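Side-chain contacts in fatty acid-binding protein homolog 1 (Echinococcus granulosus, PDB 1O8V), which binds long-chain fatty acids inside a beta-barrel and is implicated in the uptake, storage and transport of lipids: residues R31-L36 with S57-T62; F72-P77 with V82-T87; H95-D98 with V103-I106; A117-K120 with V125-R128. All blocks are in the same frame, centred on the assembly; numbering follows the deposited sequence.

Interaction 1 of 4, residues R31-L36 with S57-T62; sequences RKMGNL and STFKTT. With PLM (palmitic acid), chain B.
M33 and F59 bring the two backbones together: helix 28-36 faces the loop that leads into strand 61-62, with the two CA atoms 7.1 Å apart. No hydrogen bond joins the two segments. M33 sets its CG anti to the backbone N (chi1 177°), and this carries the chain across to the F59 ring. M33 CG lies 3.6 Å from F59 CD1, the closest approach of the contact. The thioether then bends round, and M33 SD sits 5.0 Å from the centroid of the F59 ring, 51° off the ring normal. This is an oblique Met-aromatic contact. M33 SD also comes within 4.3 Å of T58 CG2, a looser touch. On the loop, S57 OG accepts the backbone N-H of F59 at 3.2 Å, which makes an ST turn and ties the loop just before the phenylalanine. K60 CE covers part of one face of the F59 ring, and K60 NZ bonds to P77 O. The tail of the palmitic acid ends here. PLM CE lies 3.8 Å from F59 CD2, and PLM CD lies 3.6 Å from G34 CA. The bare CA of G34 lets this ligand carbon lie close to the helix backbone. A helix meeting a strand-connecting loop over the tail of the ligand is characteristic of the portal region of the fatty acid-binding protein barrel.

Interaction 2 of 4, residues F72-P77 with V82-T87; sequences FKEVTP and VASLIT
F72, K73 and E74 pair antiparallel with S84, A83 and V82, and the short strand axes come within 4.7 Å at 118°. Four backbone hydrogen bonds hold the hairpin, two in the F72-S84 pair and two in the E74-V82 pair. F72, E74, V82 and S84 share one face of the sheet. F72 has chi1 67°, with CG between its backbone N and carbonyl carbon, and the ring therefore reaches over the partner strand. S84 CB lies over one ring face, 3.9 Å from the centroid and 20° off the normal, a CH-pi contact. I86 CD1 meets the ring at its edge, 3.9 Å from F72 CZ. E74 is extended and lies alongside V82, with E74 CB 3.7 Å from V82 CG2. Across that pair, T76 CG2 rests on V82 CG1 at about a right angle; T76 OG1 itself bonds to D78. S84 OG donates to E74 OE1 at 2.7 Å, and OE1 receives it on its anti lone pair. H95 NE2 and Q97 NE2 also bond to E74 OE1. Three partners on one oxygen should fix the rotation of the carboxylate and probably favour its charged form.

Interaction 3 of 4, residues H95-D98 with V103-I106; sequences HEQD and VTYI
H95 and I106 meet because H95 CG is anti to its backbone N (chi1 179°), while I106 CG1 is anti to its own carbonyl carbon (chi1 -53°). The two side chains run side by side. I106 CD1 comes over one face of the imidazole, 4.1 Å from its centroid and 22° off the normal, a CH-pi contact. The same methyl touches Q97 OE1 at 3.8 Å and packs against both groups. Q97 lies alongside T104, with Q97 OE1 3.7 Å from T104 CB. One water donates to Q97 OE1 at 2.7 Å and also bonds T104 OG1. A second water links T104 OG1 with Q97 O. E96, D98, V103 and Y105 point to the other face, where V103 CG1 covers part of the Y105 ring and V103 CG2 rests 3.9 Å from D98 OD1. That touch is packing; D98 OD1 accepts a hydrogen bond from K100 N. The backbones form an antiparallel hairpin, with four hydrogen bonds in the H95-I106 and Q97-T104 pairs. H95 uses ND1 toward R108 and NE2 toward E74, and Q97 NE2 reaches the same glutamate. Strand 92-98 is flanked on its other side by strand 81-89, and strand 103-111 by strand 114-121.

Interaction 4 of 4, residues A117-K120 with V125-R128; sequences ATVK and VCVR. With PLM (palmitic acid), chain B.
R128 reaches toward the carboxyl end of the palmitic acid and meets it with the edge of its guanidinium group. Its chain bends at chi3 (78°), and this turns NE toward the ligand. R128 NE donates to PLM O1 at 2.9 Å with an N-H...O angle of 156°, and the oxygen lies near the guanidinium plane. A117 CB lies 3.8 Å from R128 O, on the ligand side of the sheet. V119 CG2 touches PLM C2 at 3.8 Å, and V119 CB meets C126 CB at 4.1 Å. R128 NH1 bonds to S14 OG, F17 makes a cation-pi contact with the guanidinium, and helix 17-24 covers V119 and C126 through I20. R128, with R108 and Y130, which also bond to the ligand, binds the fatty acid head group as in many members of this family. The strands form an antiparallel hairpin of the barrel wall. A117-R128 and V119-C126 are hydrogen-bonded pairs, while T118-V127 and K120-V125 are not. The latter four side chains are on the opposite face of the sheet from the ligand. There, the T118 and V125 side chains cross obliquely, with T118 CG2 4.2 Å from V125 CG1. K120 CG rests 4.4 Å from V125 CG2, and K120 NZ forms a salt bridge with E107.

Interaction 1 lies on the surface at the portal. It has no hydrogen bond across its segments and is held by apolar and sulfur-aromatic touches. Interactions 2, 3 and 4 are partly buried hairpins of the barrel wall, each with four backbone bonds. Their faces toward the barrel interior carry polar groups and, in interaction 4, the arginine that binds the ligand. Interactions 2 and 3 adjoin through strands 81-89 and 92-98, and share the polar cluster around E74. Interactions 3 and 4 adjoin through strands 103-111 and 114-121, where T104 packs on V119. Interactions 1 and 4 lie about 17 Å apart between centres, yet both meet the palmitic acid, at its tail and its head.

Interaction 1 of 4, residues R31-L36 with S57-T62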
loop_
_atom_site.group_PDB
_atom_site.type_symbol
_atom_site.label_atom_id
_atom_site.label_comp_id
_atom_site.label_asym_id
_atom_site.label_seq_id
_atom_site.Cartn_x
_atom_site.Cartn_y
_atom_site.Cartn_z
ATOM N N ARG A 31 13.765 3.455 -7.919
ATOM C CA ARG A 31 13.020 2.474 -8.680
ATOM C C ARG A 31 13.742 1.134 -8.706
ATOM O O ARG A 31 13.086 0.088 -8.633
ATOM C CB ARG A 31 12.754 2.937 -10.115
ATOM C CG ARG A 31 11.872 4.160 -10.223
ATOM C CD ARG A 31 11.202 4.339 -11.584
ATOM N NE ARG A 31 12.126 4.093 -12.693
ATOM C CZ ARG A 31 12.947 4.999 -13.243
ATOM N NH1 ARG A 31 12.984 6.248 -12.816
ATOM N NH2 ARG A 31 13.736 4.635 -14.241
ATOM N N LYS A 32 15.062 1.165 -8.838
ATOM C CA LYS A 32 15.887 -0.041 -8.759
ATOM C C LYS A 32 15.625 -0.775 -7.452
ATOM O O LYS A 32 15.422 -1.990 -7.449
ATOM C CB LYS A 32 17.372 0.330 -8.867
ATOM C CG LYS A 32 18.323 -0.825 -8.989
ATOM C CD LYS A 32 19.761 -0.326 -9.059
ATOM C CE LYS A 32 20.750 -1.434 -8.749
ATOM N NZ LYS A 32 22.166 -0.979 -8.878
ATOM N N MET A 33 15.627 -0.037 -6.352
ATOM C CA MET A 33 15.315 -0.608 -5.041
ATOM C C MET A 33 13.881 -1.122 -5.000
ATOM O O MET A 33 13.628 -2.242 -4.568
ATOM C CB MET A 33 15.501 0.441 -3.954
ATOM C CG MET A 33 15.140 -0.048 -2.555
ATOM S SD MET A 33 16.376 -1.074 -1.732
ATOM C CE MET A 33 17.854 -0.912 -2.810
ATOM N N GLY A 34 12.939 -0.308 -5.455
ATOM C CA GLY A 34 11.534 -0.652 -5.386
ATOM C C GLY A 34 11.199 -1.920 -6.152
ATOM O O GLY A 34 10.282 -2.643 -5.772
ATOM N N ASN A 35 11.942 -2.190 -7.219
ATOM C CA ASN A 35 11.692 -3.352 -8.057
ATOM C C ASN A 35 12.293 -4.636 -7.451
ATOM O O ASN A 35 11.910 -5.755 -7.842
ATOM C CB ASN A 35 12.232 -3.103 -9.483
ATOM C CG ASN A 35 11.334 -2.153 -10.310
ATOM O OD1 ASN A 35 10.109 -2.268 -10.267
ATOM N ND2 ASN A 35 11.946 -1.232 -11.088
ATOM N N LEU A 36 13.237 -4.466 -6.537
ATOM C CA LEU A 36 13.938 -5.587 -5.905
ATOM C C LEU A 36 13.209 -6.081 -4.649
ATOM O O LEU A 36 13.133 -7.289 -4.379
ATOM C CB LEU A 36 15.391 -5.191 -5.532
ATOM C CG LEU A 36 16.519 -5.279 -6.566
ATOM C CD1 LEU A 36 17.788 -4.606 -6.062
ATOM C CD2 LEU A 36 16.790 -6.719 -6.981
ATOM N N SER A 57 11.009 -3.653 5.028
ATOM C CA SER A 57 11.852 -4.186 3.955
ATOM C C SER A 57 13.300 -3.721 4.124
ATOM O O SER A 57 13.600 -2.874 4.966
ATOM C CB SER A 57 11.324 -3.784 2.579
ATOM O OG SER A 57 11.645 -2.440 2.253
ATOM N N THR A 58 14.185 -4.270 3.303
ATOM C CA THR A 58 15.575 -3.844 3.317
ATOM C C THR A 58 15.725 -2.342 3.007
ATOM O O THR A 58 16.675 -1.710 3.447
ATOM C CB THR A 58 16.419 -4.716 2.357
ATOM O OG1 THR A 58 17.805 -4.395 2.515
ATOM C CG2 THR A 58 16.112 -4.408 0.907
ATOM N N PHE A 59 14.761 -1.760 2.299
ATOM C CA PHE A 59 14.772 -0.312 2.031
ATOM C C PHE A 59 14.627 0.537 3.307
ATOM O O PHE A 59 15.463 1.392 3.604
ATOM C CB PHE A 59 13.652 0.008 1.038
ATOM C CG PHE A 59 13.652 1.419 0.518
ATOM C CD1 PHE A 59 14.830 2.132 0.321
ATOM C CD2 PHE A 59 12.445 2.022 0.187
ATOM C CE1 PHE A 59 14.796 3.444 -0.180
ATOM C CE2 PHE A 59 12.407 3.317 -0.312
ATOM C CZ PHE A 59 13.577 4.023 -0.499
ATOM N N LYS A 60 13.561 0.289 4.057
ATOM C CA LYS A 60 13.274 1.026 5.297
ATOM C C LYS A 60 12.013 0.443 5.923
ATOM O O LYS A 60 11.316 -0.363 5.301
ATOM C CB LYS A 60 13.057 2.535 5.034
ATOM C CG LYS A 60 12.157 2.853 3.834
ATOM C CD LYS A 60 11.860 4.380 3.703
ATOM C CE LYS A 60 12.847 5.099 2.800
ATOM N NZ LYS A 60 12.364 6.442 2.322
ATOM N N THR A 61 11.725 0.842 7.153
ATOM C CA THR A 61 10.417 0.554 7.727
ATOM C C THR A 61 9.595 1.805 7.520
ATOM O O THR A 61 10.083 2.898 7.789
ATOM C CB THR A 61 10.530 0.263 9.224
ATOM O OG1 THR A 61 11.196 -0.985 9.429
ATOM C CG2 THR A 61 9.140 0.063 9.863
ATOM N N THR A 62 8.361 1.648 7.051
ATOM C CA THR A 62 7.404 2.750 6.969
ATOM C C THR A 62 6.114 2.355 7.689
ATOM O O THR A 62 5.795 1.184 7.816
ATOM C CB THR A 62 7.092 3.087 5.509
ATOM O OG1 THR A 62 6.558 1.924 4.862
ATOM C CG2 THR A 62 8.365 3.455 4.731
HETATM C C1 PLM B . 1.410 -2.316 -1.535
HETATM O O1 PLM B . 2.056 -3.379 -1.885
HETATM O O2 PLM B . 0.793 -2.349 -0.371
HETATM C C2 PLM B . 1.394 -1.118 -2.481
HETATM C C3 PLM B . 1.867 0.169 -1.820
HETATM C C4 PLM B . 2.007 1.246 -2.899
HETATM C C5 PLM B . 2.364 2.589 -2.272
HETATM C C6 PLM B . 2.387 3.744 -3.286
HETATM C C7 PLM B . 3.437 3.651 -4.396
HETATM C C8 PLM B . 4.712 4.329 -3.959
HETATM C C9 PLM B . 5.878 4.161 -4.919
HETATM C CA PLM B . 7.186 4.183 -4.149
HETATM C CB PLM B . 8.069 2.993 -4.414
HETATM C CC PLM B . 9.330 2.946 -3.553
HETATM C CD PLM B . 9.690 1.523 -3.186
HETATM C CE PLM B . 9.284 1.097 -1.785
HETATM C CF PLM B . 9.557 -0.391 -1.581
HETATM C CG PLM B . 9.169 -0.912 -0.200
#

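Interaction 2 of 4, residues F72-P77 with V82-T87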
loop_
_atom_site.group_PDB
_atom_site.type_symbol
_atom_site.label_atom_id
_atom_site.label_comp_id
_atom_site.label_asym_id
_atom_site.label_seq_id
_atom_site.Cartn_x
_atom_site.Cartn_y
_atom_site.Cartn_z
ATOM N N PHE A 72 -5.902 12.033 5.986
ATOM C CA PHE A 72 -4.662 12.178 6.726
ATOM C C PHE A 72 -3.467 12.446 5.822
ATOM O O PHE A 72 -3.507 12.213 4.612
ATOM C CB PHE A 72 -4.431 10.982 7.651
ATOM C CG PHE A 72 -4.174 9.683 6.952
ATOM C CD1 PHE A 72 -5.228 8.935 6.441
ATOM C CD2 PHE A 72 -2.884 9.189 6.816
ATOM C CE1 PHE A 72 -4.999 7.722 5.815
ATOM C CE2 PHE A 72 -2.653 7.986 6.204
ATOM C CZ PHE A 72 -3.695 7.248 5.688
ATOM N N LYS A 73 -2.418 12.991 6.422
ATOM C CA LYS A 73 -1.161 13.235 5.733
ATOM C C LYS A 73 -0.288 11.991 5.811
ATOM O O LYS A 73 -0.073 11.403 6.868
ATOM C CB LYS A 73 -0.444 14.444 6.328
ATOM C CG LYS A 73 -1.137 15.748 6.047
ATOM C CD LYS A 73 -0.556 16.871 6.895
ATOM C CE LYS A 73 -1.441 18.129 6.870
ATOM N NZ LYS A 73 -0.858 19.180 5.971
ATOM N N GLU A 74 0.169 11.561 4.656
ATOM C CA GLU A 74 1.019 10.403 4.557
ATOM C C GLU A 74 2.293 10.782 3.815
ATOM O O GLU A 74 2.293 11.680 2.979
ATOM C CB GLU A 74 0.260 9.261 3.844
ATOM C CG GLU A 74 1.117 8.042 3.568
ATOM C CD GLU A 74 0.379 6.893 2.888
ATOM O OE1 GLU A 74 -0.792 7.067 2.447
ATOM O OE2 GLU A 74 1.013 5.809 2.818
ATOM N N VAL A 75 3.407 10.137 4.158
ATOM C CA VAL A 75 4.600 10.207 3.355
ATOM C C VAL A 75 4.800 8.814 2.720
ATOM O O VAL A 75 4.824 7.798 3.410
ATOM C CB VAL A 75 5.818 10.618 4.171
ATOM C CG1 VAL A 75 7.011 10.679 3.304
ATOM C CG2 VAL A 75 5.540 11.979 4.845
ATOM N N THR A 76 4.866 8.767 1.394
ATOM C CA THR A 76 5.089 7.513 0.681
ATOM C C THR A 76 6.541 7.040 0.834
ATOM O O THR A 76 7.396 7.817 1.249
ATOM C CB THR A 76 4.757 7.699 -0.820
ATOM O OG1 THR A 76 5.633 8.682 -1.401
ATOM C CG2 THR A 76 3.346 8.228 -0.984
ATOM N N PRO A 77 6.816 5.782 0.503
ATOM C CA PRO A 77 8.173 5.254 0.639
ATOM C C PRO A 77 9.207 6.019 -0.175
ATOM O O PRO A 77 10.347 6.038 0.239
ATOM C CB PRO A 77 8.040 3.820 0.147
ATOM C CG PRO A 77 6.637 3.469 0.440
ATOM C CD PRO A 77 5.875 4.728 0.090
ATOM N N VAL A 82 1.694 13.197 0.644
ATOM C CA VAL A 82 0.395 12.997 0.022
ATOM C C VAL A 82 -0.750 13.155 0.986
ATOM O O VAL A 82 -0.583 12.979 2.186
ATOM C CB VAL A 82 0.319 11.614 -0.661
ATOM C CG1 VAL A 82 1.445 11.483 -1.662
ATOM C CG2 VAL A 82 0.357 10.480 0.351
ATOM N N ALA A 83 -1.912 13.492 0.453
ATOM C CA ALA A 83 -3.150 13.480 1.202
ATOM C C ALA A 83 -3.798 12.135 0.962
ATOM O O ALA A 83 -4.093 11.779 -0.190
ATOM C CB ALA A 83 -4.049 14.588 0.760
ATOM N N SER A 84 -4.033 11.394 2.024
ATOM C CA SER A 84 -4.578 10.032 1.923
ATOM C C SER A 84 -5.915 9.839 2.600
ATOM O O SER A 84 -6.275 10.587 3.506
ATOM C CB SER A 84 -3.559 9.037 2.491
ATOM O OG SER A 84 -2.372 9.123 1.721
ATOM N N LEU A 85 -6.643 8.808 2.163
ATOM C CA LEU A 85 -7.959 8.501 2.685
ATOM C C LEU A 85 -8.177 7.019 2.468
ATOM O O LEU A 85 -8.045 6.511 1.368
ATOM C CB LEU A 85 -9.043 9.288 1.927
ATOM C CG LEU A 85 -10.476 9.203 2.453
ATOM C CD1 LEU A 85 -10.676 9.737 3.827
ATOM C CD2 LEU A 85 -11.337 10.018 1.499
ATOM N N ILE A 86 -8.487 6.309 3.527
ATOM C CA ILE A 86 -8.704 4.882 3.479
ATOM C C ILE A 86 -10.134 4.581 3.957
ATOM O O ILE A 86 -10.555 5.049 5.009
ATOM C CB ILE A 86 -7.681 4.175 4.379
ATOM C CG1 ILE A 86 -6.267 4.362 3.822
ATOM C CG2 ILE A 86 -8.045 2.676 4.468
ATOM C CD1 ILE A 86 -5.159 3.815 4.675
ATOM N N THR A 87 -10.863 3.794 3.176
ATOM C CA THR A 87 -12.152 3.258 3.588
ATOM C C THR A 87 -12.214 1.783 3.267
ATOM O O THR A 87 -11.331 1.234 2.589
ATOM C CB THR A 87 -13.315 3.996 2.894
ATOM O OG1 THR A 87 -13.128 3.963 1.470
ATOM C CG2 THR A 87 -13.308 5.456 3.257
#

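Interaction 3 of 4, residues H95-D98 with V103-I106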
loop_
_atom_site.group_PDB
_atom_site.type_symbol
_atom_site.label_atom_id
_atom_site.label_comp_id
_atom_site.label_asym_id
_atom_site.label_seq_id
_atom_site.Cartn_x
_atom_site.Cartn_y
_atom_site.Cartn_z
ATOM N N HIS A 95 -7.632 2.807 -0.665
ATOM C CA HIS A 95 -6.616 3.687 -0.124
ATOM C C HIS A 95 -6.168 4.616 -1.266
ATOM O O HIS A 95 -5.499 4.186 -2.190
ATOM C CB HIS A 95 -5.475 2.805 0.374
ATOM C CG HIS A 95 -4.301 3.531 0.960
ATOM N ND1 HIS A 95 -3.207 2.844 1.446
ATOM C CD2 HIS A 95 -4.033 4.851 1.162
ATOM C CE1 HIS A 95 -2.304 3.701 1.875
ATOM N NE2 HIS A 95 -2.786 4.920 1.745
ATOM N N GLU A 96 -6.575 5.888 -1.208
ATOM C CA GLU A 96 -6.117 6.879 -2.186
ATOM C C GLU A 96 -4.973 7.715 -1.639
ATOM O O GLU A 96 -4.914 7.976 -0.447
ATOM C CB GLU A 96 -7.229 7.821 -2.632
ATOM C CG GLU A 96 -7.742 8.697 -1.498
ATOM C CD GLU A 96 -8.908 9.581 -1.916
ATOM O OE1 GLU A 96 -10.066 9.120 -2.042
ATOM O OE2 GLU A 96 -8.630 10.783 -2.085
ATOM N N GLN A 97 -4.101 8.166 -2.530
ATOM C CA GLN A 97 -2.947 9.011 -2.191
ATOM C C GLN A 97 -2.830 10.107 -3.239
ATOM O O GLN A 97 -2.461 9.833 -4.386
ATOM C CB GLN A 97 -1.647 8.211 -2.186
ATOM C CG GLN A 97 -1.585 7.087 -1.194
ATOM C CD GLN A 97 -0.384 6.239 -1.363
ATOM O OE1 GLN A 97 0.020 5.945 -2.495
ATOM N NE2 GLN A 97 0.143 5.739 -0.247
ATOM N N ASP A 98 -3.118 11.348 -2.866
ATOM C CA ASP A 98 -3.048 12.482 -3.781
ATOM C C ASP A 98 -1.759 13.247 -3.522
ATOM O O ASP A 98 -1.590 13.844 -2.456
ATOM C CB ASP A 98 -4.271 13.379 -3.531
ATOM C CG ASP A 98 -4.224 14.659 -4.294
ATOM O OD1 ASP A 98 -3.484 14.739 -5.300
ATOM O OD2 ASP A 98 -4.949 15.621 -3.934
ATOM N N VAL A 103 -3.012 11.053 -8.534
ATOM C CA VAL A 103 -3.677 10.329 -7.462
ATOM C C VAL A 103 -3.369 8.855 -7.695
ATOM O O VAL A 103 -3.570 8.335 -8.791
ATOM C CB VAL A 103 -5.196 10.572 -7.421
ATOM C CG1 VAL A 103 -5.833 9.795 -6.288
ATOM C CG2 VAL A 103 -5.512 12.031 -7.267
ATOM N N THR A 104 -2.874 8.205 -6.653
ATOM C CA THR A 104 -2.647 6.769 -6.662
ATOM C C THR A 104 -3.829 6.107 -5.978
ATOM O O THR A 104 -4.200 6.512 -4.878
ATOM C CB THR A 104 -1.363 6.401 -5.928
ATOM O OG1 THR A 104 -0.238 7.062 -6.526
ATOM C CG2 THR A 104 -1.096 4.910 -6.032
ATOM N N TYR A 105 -4.410 5.099 -6.622
ATOM C CA TYR A 105 -5.524 4.339 -6.080
ATOM C C TYR A 105 -5.033 2.932 -5.782
ATOM O O TYR A 105 -4.628 2.197 -6.677
ATOM C CB TYR A 105 -6.696 4.292 -7.057
ATOM C CG TYR A 105 -7.282 5.631 -7.390
ATOM C CD1 TYR A 105 -8.206 6.238 -6.560
ATOM C CD2 TYR A 105 -6.920 6.292 -8.549
ATOM C CE1 TYR A 105 -8.748 7.461 -6.884
ATOM C CE2 TYR A 105 -7.473 7.521 -8.889
ATOM C CZ TYR A 105 -8.375 8.106 -8.049
ATOM O OH TYR A 105 -8.892 9.322 -8.400
ATOM N N ILE A 106 -5.091 2.562 -4.518
ATOM C CA ILE A 106 -4.715 1.232 -4.060
ATOM C C ILE A 106 -5.999 0.533 -3.605
ATOM O O ILE A 106 -6.836 1.120 -2.930
ATOM C CB ILE A 106 -3.698 1.309 -2.885
ATOM C CG1 ILE A 106 -2.513 2.190 -3.266
ATOM C CG2 ILE A 106 -3.260 -0.075 -2.479
ATOM C CD1 ILE A 106 -1.664 2.606 -2.074
HETATM O O HOH W 1 1.549 6.999 -4.410
HETATM O O HOH W 2 0.013 9.770 -5.829
#

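Interaction 4 of 4, residues A117-K120 with V125-R128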
loop_
_atom_site.group_PDB
_atom_site.type_symbol
_atom_site.label_atom_id
_atom_site.label_comp_id
_atom_site.label_asym_id
_atom_site.label_seq_id
_atom_site.Cartn_x
_atom_site.Cartn_y
_atom_site.Cartn_z
ATOM N N ALA A 117 -3.010 -6.565 -3.622
ATOM C CA ALA A 117 -3.007 -5.101 -3.643
ATOM C C ALA A 117 -2.900 -4.639 -5.070
ATOM O O ALA A 117 -1.856 -4.842 -5.713
ATOM C CB ALA A 117 -1.854 -4.564 -2.857
ATOM N N THR A 118 -3.957 -4.032 -5.582
ATOM C CA THR A 118 -3.944 -3.438 -6.925
ATOM C C THR A 118 -3.613 -1.961 -6.783
ATOM O O THR A 118 -4.234 -1.283 -5.988
ATOM C CB THR A 118 -5.318 -3.600 -7.559
ATOM O OG1 THR A 118 -5.628 -4.996 -7.679
ATOM C CG2 THR A 118 -5.367 -3.044 -8.987
ATOM N N VAL A 119 -2.643 -1.495 -7.548
ATOM C CA VAL A 119 -2.187 -0.115 -7.506
ATOM C C VAL A 119 -2.388 0.464 -8.895
ATOM O O VAL A 119 -1.928 -0.103 -9.904
ATOM C CB VAL A 119 -0.693 -0.033 -7.122
ATOM C CG1 VAL A 119 -0.225 1.398 -6.995
ATOM C CG2 VAL A 119 -0.441 -0.809 -5.849
ATOM N N LYS A 120 -3.068 1.601 -8.946
ATOM C CA LYS A 120 -3.409 2.253 -10.197
ATOM C C LYS A 120 -2.991 3.712 -10.178
ATOM O O LYS A 120 -3.256 4.411 -9.201
ATOM C CB LYS A 120 -4.899 2.161 -10.453
ATOM C CG LYS A 120 -5.363 0.744 -10.728
ATOM C CD LYS A 120 -6.801 0.724 -11.171
ATOM C CE LYS A 120 -7.729 1.020 -10.047
ATOM N NZ LYS A 120 -8.217 -0.240 -9.464
ATOM N N VAL A 125 -1.621 -0.220 -14.279
ATOM C CA VAL A 125 -2.089 -1.187 -13.313
ATOM C C VAL A 125 -0.952 -2.075 -12.803
ATOM O O VAL A 125 -0.172 -2.620 -13.581
ATOM C CB VAL A 125 -3.189 -2.103 -13.892
ATOM C CG1 VAL A 125 -3.720 -3.015 -12.827
ATOM C CG2 VAL A 125 -4.297 -1.287 -14.507
ATOM N N CYS A 126 -0.873 -2.196 -11.477
ATOM C CA CYS A 126 0.087 -3.067 -10.827
ATOM C C CYS A 126 -0.681 -3.974 -9.869
ATOM O O CYS A 126 -1.642 -3.558 -9.241
ATOM C CB CYS A 126 1.101 -2.204 -10.061
ATOM S SG CYS A 126 1.888 -3.007 -8.649
ATOM N N VAL A 127 -0.264 -5.234 -9.767
ATOM C CA VAL A 127 -0.816 -6.123 -8.764
ATOM C C VAL A 127 0.323 -6.740 -7.966
ATOM O O VAL A 127 1.251 -7.296 -8.561
ATOM C CB VAL A 127 -1.676 -7.261 -9.377
ATOM C CG1 VAL A 127 -2.309 -8.026 -8.259
ATOM C CG2 VAL A 127 -2.731 -6.704 -10.319
ATOM N N ARG A 128 0.231 -6.624 -6.644
ATOM C CA ARG A 128 1.179 -7.188 -5.676
ATOM C C ARG A 128 0.467 -8.179 -4.786
ATOM O O ARG A 128 -0.531 -7.841 -4.137
ATOM C CB ARG A 128 1.815 -6.068 -4.857
ATOM C CG ARG A 128 2.756 -5.231 -5.716
ATOM C CD ARG A 128 2.970 -3.821 -5.220
ATOM N NE ARG A 128 3.897 -3.680 -4.103
ATOM C CZ ARG A 128 5.218 -3.733 -4.162
ATOM N NH1 ARG A 128 5.867 -4.108 -5.258
ATOM N NH2 ARG A 128 5.913 -3.478 -3.045
HETATM C C1 PLM B . 1.410 -2.316 -1.535
HETATM O O1 PLM B . 2.056 -3.379 -1.885
HETATM O O2 PLM B . 0.793 -2.349 -0.371
HETATM C C2 PLM B . 1.394 -1.118 -2.481
HETATM C C3 PLM B . 1.867 0.169 -1.820
HETATM C C4 PLM B . 2.007 1.246 -2.899
HETATM C C5 PLM B . 2.364 2.589 -2.272
HETATM C C6 PLM B . 2.387 3.744 -3.286
HETATM C C7 PLM B . 3.437 3.651 -4.396
HETATM C C8 PLM B . 4.712 4.329 -3.959
HETATM C C9 PLM B . 5.878 4.161 -4.919
HETATM C CA PLM B . 7.186 4.183 -4.149
HETATM C CB PLM B . 8.069 2.993 -4.414
HETATM C CC PLM B . 9.330 2.946 -3.553
HETATM C CD PLM B . 9.690 1.523 -3.186
HETATM C CE PLM B . 9.284 1.097 -1.785
HETATM C CF PLM B . 9.557 -0.391 -1.581
HETATM C CG PLM B . 9.169 -0.912 -0.200
#